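Local structure of putative endonuclease/exonuclease/phosphatase family protein (Bacteroides thetaiotaomicron, 3MPR) at residues S235-T245 with F281-F289. The protein probably acts as a metal-dependent nuclease of the endonuclease/exonuclease/phosphatase family, which shares the DNase I-like fold. Numbering follows the deposited sequence.
Sequences SFHVKRYGVLT and FPVKVELVF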
# COMPACT_ATOMS: atom_id res chain seq x y z
N SER A 235 12.03 -21.98 -5.91
CA SER A 235 10.83 -22.54 -6.54
C SER A 235 9.65 -21.57 -6.52
O SER A 235 8.71 -21.70 -7.31
CB SER A 235 10.46 -23.88 -5.91
OG SER A 235 10.33 -23.75 -4.50
N PHE A 236 9.69 -20.59 -5.61
CA PHE A 236 8.68 -19.52 -5.64
C PHE A 236 8.98 -18.53 -6.75
O PHE A 236 10.13 -18.19 -7.00
CB PHE A 236 8.65 -18.72 -4.33
CG PHE A 236 7.97 -19.42 -3.21
CD1 PHE A 236 6.58 -19.46 -3.13
CD2 PHE A 236 8.72 -20.00 -2.19
CE1 PHE A 236 5.95 -20.09 -2.07
CE2 PHE A 236 8.09 -20.63 -1.13
CZ PHE A 236 6.71 -20.68 -1.07
N HIS A 237 7.94 -18.04 -7.39
CA HIS A 237 8.12 -16.88 -8.26
C HIS A 237 7.78 -15.62 -7.47
O HIS A 237 6.70 -15.52 -6.90
CB HIS A 237 7.22 -16.96 -9.49
CG HIS A 237 7.45 -15.84 -10.45
ND1 HIS A 237 8.62 -15.72 -11.18
CD2 HIS A 237 6.70 -14.76 -10.76
CE1 HIS A 237 8.56 -14.63 -11.92
NE2 HIS A 237 7.40 -14.03 -11.68
N VAL A 238 8.71 -14.68 -7.43
CA VAL A 238 8.50 -13.47 -6.64
C VAL A 238 7.93 -12.40 -7.57
O VAL A 238 8.63 -11.89 -8.44
CB VAL A 238 9.80 -12.97 -5.98
CG1 VAL A 238 9.53 -11.72 -5.15
CG2 VAL A 238 10.42 -14.07 -5.09
N LYS A 239 6.65 -12.09 -7.40
CA LYS A 239 5.96 -11.14 -8.26
C LYS A 239 6.30 -9.70 -7.90
O LYS A 239 6.60 -8.88 -8.77
CB LYS A 239 4.44 -11.34 -8.16
CG LYS A 239 3.97 -12.76 -8.50
CD LYS A 239 3.86 -12.97 -10.00
CE LYS A 239 2.73 -12.13 -10.60
NZ LYS A 239 2.57 -12.38 -12.05
N ARG A 240 6.28 -9.38 -6.61
CA ARG A 240 6.38 -7.96 -6.24
C ARG A 240 6.91 -7.78 -4.83
O ARG A 240 6.62 -8.58 -3.95
CB ARG A 240 5.01 -7.28 -6.41
CG ARG A 240 5.01 -5.75 -6.26
CD ARG A 240 3.81 -5.12 -6.99
NE ARG A 240 2.53 -5.55 -6.43
CZ ARG A 240 1.34 -5.13 -6.85
NH1 ARG A 240 1.24 -4.27 -7.87
NH2 ARG A 240 0.24 -5.60 -6.27
N TYR A 241 7.70 -6.73 -4.65
CA TYR A 241 8.29 -6.39 -3.37
C TYR A 241 7.92 -4.93 -3.11
O TYR A 241 8.01 -4.09 -4.01
CB TYR A 241 9.81 -6.55 -3.46
CG TYR A 241 10.63 -5.95 -2.32
CD1 TYR A 241 10.87 -4.57 -2.26
CD2 TYR A 241 11.18 -6.76 -1.33
CE1 TYR A 241 11.63 -4.02 -1.24
CE2 TYR A 241 11.97 -6.22 -0.30
CZ TYR A 241 12.18 -4.85 -0.26
OH TYR A 241 12.94 -4.29 0.74
N GLY A 242 7.48 -4.64 -1.90
CA GLY A 242 7.20 -3.27 -1.51
C GLY A 242 7.63 -2.99 -0.09
O GLY A 242 7.51 -3.84 0.79
N VAL A 243 8.16 -1.80 0.13
CA VAL A 243 8.33 -1.26 1.47
C VAL A 243 7.22 -0.25 1.70
O VAL A 243 7.06 0.70 0.93
CB VAL A 243 9.70 -0.58 1.62
CG1 VAL A 243 9.82 0.09 2.96
CG2 VAL A 243 10.82 -1.60 1.43
N LEU A 244 6.44 -0.45 2.76
CA LEU A 244 5.27 0.39 3.00
C LEU A 244 5.63 1.52 3.97
O LEU A 244 5.91 1.28 5.14
CB LEU A 244 4.11 -0.47 3.53
CG LEU A 244 3.91 -1.75 2.69
CD1 LEU A 244 2.77 -2.61 3.21
CD2 LEU A 244 3.69 -1.41 1.21
N THR A 245 5.60 2.74 3.46
CA THR A 245 6.06 3.92 4.20
C THR A 245 4.92 4.68 4.88
O THR A 245 5.10 5.81 5.34
CB THR A 245 6.81 4.89 3.24
OG1 THR A 245 5.95 5.31 2.18
CG2 THR A 245 8.03 4.19 2.64
N PHE A 281 9.92 -0.24 8.63
CA PHE A 281 8.82 -0.33 7.68
C PHE A 281 8.54 -1.80 7.41
O PHE A 281 9.46 -2.59 7.35
CB PHE A 281 9.18 0.35 6.37
CG PHE A 281 9.41 1.82 6.50
CD1 PHE A 281 8.43 2.64 7.03
CD2 PHE A 281 10.60 2.40 6.08
CE1 PHE A 281 8.63 4.00 7.16
CE2 PHE A 281 10.80 3.76 6.21
CZ PHE A 281 9.81 4.55 6.75
N PRO A 282 7.25 -2.16 7.22
CA PRO A 282 6.97 -3.54 6.80
C PRO A 282 7.49 -3.82 5.40
O PRO A 282 7.49 -2.94 4.54
CB PRO A 282 5.44 -3.61 6.80
CG PRO A 282 4.98 -2.22 6.69
CD PRO A 282 6.03 -1.35 7.33
N VAL A 283 7.95 -5.05 5.18
CA VAL A 283 8.30 -5.48 3.84
C VAL A 283 7.19 -6.41 3.38
O VAL A 283 6.88 -7.39 4.05
CB VAL A 283 9.64 -6.26 3.84
CG1 VAL A 283 9.87 -6.91 2.48
CG2 VAL A 283 10.81 -5.34 4.23
N LYS A 284 6.58 -6.10 2.24
CA LYS A 284 5.46 -6.91 1.74
C LYS A 284 5.86 -7.55 0.42
O LYS A 284 6.30 -6.87 -0.51
CB LYS A 284 4.21 -6.04 1.56
CG LYS A 284 3.10 -6.73 0.79
CD LYS A 284 1.90 -5.82 0.55
CE LYS A 284 1.02 -6.38 -0.57
NZ LYS A 284 -0.31 -5.67 -0.66
N VAL A 285 5.69 -8.87 0.33
CA VAL A 285 6.07 -9.60 -0.89
C VAL A 285 4.92 -10.48 -1.39
O VAL A 285 4.25 -11.15 -0.60
CB VAL A 285 7.33 -10.47 -0.64
CG1 VAL A 285 7.57 -11.44 -1.83
CG2 VAL A 285 8.55 -9.56 -0.39
N GLU A 286 4.68 -10.43 -2.69
CA GLU A 286 3.61 -11.21 -3.30
C GLU A 286 4.27 -12.34 -4.07
O GLU A 286 5.14 -12.10 -4.90
CB GLU A 286 2.73 -10.33 -4.20
CG GLU A 286 1.89 -9.33 -3.38
CD GLU A 286 1.60 -8.03 -4.12
OE1 GLU A 286 0.53 -7.92 -4.73
OE2 GLU A 286 2.45 -7.12 -4.08
N LEU A 287 3.86 -13.56 -3.76
CA LEU A 287 4.49 -14.75 -4.32
C LEU A 287 3.49 -15.57 -5.11
O LEU A 287 2.29 -15.50 -4.86
CB LEU A 287 5.02 -15.63 -3.18
CG LEU A 287 6.06 -15.01 -2.25
CD1 LEU A 287 6.32 -15.94 -1.08
CD2 LEU A 287 7.35 -14.71 -3.01
N VAL A 288 4.00 -16.35 -6.06
CA VAL A 288 3.18 -17.36 -6.70
C VAL A 288 3.94 -18.67 -6.71
O VAL A 288 5.16 -18.69 -6.93
CB VAL A 288 2.80 -17.01 -8.15
CG1 VAL A 288 2.00 -18.15 -8.78
CG2 VAL A 288 2.00 -15.72 -8.20
N PHE A 289 3.23 -19.77 -6.48
CA PHE A 289 3.83 -21.09 -6.57
C PHE A 289 3.03 -21.98 -7.53
O PHE A 289 1.83 -22.18 -7.36
CB PHE A 289 3.91 -21.75 -5.19
CG PHE A 289 4.75 -23.00 -5.16
CD1 PHE A 289 4.21 -24.23 -5.47
CD2 PHE A 289 6.10 -22.93 -4.85
CE1 PHE A 289 4.98 -25.38 -5.45
CE2 PHE A 289 6.88 -24.07 -4.82
CZ PHE A 289 6.32 -25.30 -5.13
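Arg240 and Glu286 show how a classic beta bulge and a salt bridge can share one point of an antiparallel strand pair. The guanidinium grips the carboxylate side-on, NE to Glu286 OE2 at 2.8 Å and NH2 to Glu286 OE1 also at 2.8 Å, both on the syn side. The two planes stand 37° apart, OE2 being met out of the carboxylate plane. A bend at chi3 (63°) turns the Arg240 head onto its neighbour, beside which the chain already runs. Arg240 NH2 also forms a salt bridge to Asp43 of the second subunit. In the backbone, Glu286 O receives Lys239 N at 2.9 Å and, weakly, Arg240 N at 3.4 Å; with Lys239 and Arg240 both facing Glu286, the register shifts by one. Lys239 bends across Val288, its CG 3.6 Å from Val288 CG2. A leucine in place of Arg240 would probably leave the Glu286 carboxylate without its paired donors and freer to turn, and would deprive Asp43 of that partner.

On the opposite face Val238 and Tyr241 pack with Val283, Val285 and Leu287, Tyr241 CE2 lying 3.6 Å from Val283 CG1, while Val243 CG1 meets Phe281 CB. At one end Phe289 directs its edge at a face of Phe236 in a T-shaped stack, centroids 5.4 Å apart, while Leu287 CD1 lies over the other face. At the far end Leu244 N donates a hydrogen bond to Pro282 O.

Within their mixed sheet, strand 283-289 lies between 237-243 and 5-13, and 206-208 flanks 237-243. The apolar face meets Ile230 and Val232 of strand 228-232 in the second sheet of the sandwich, while Met38 of helix 28-41 packs on Leu244 and Pro282.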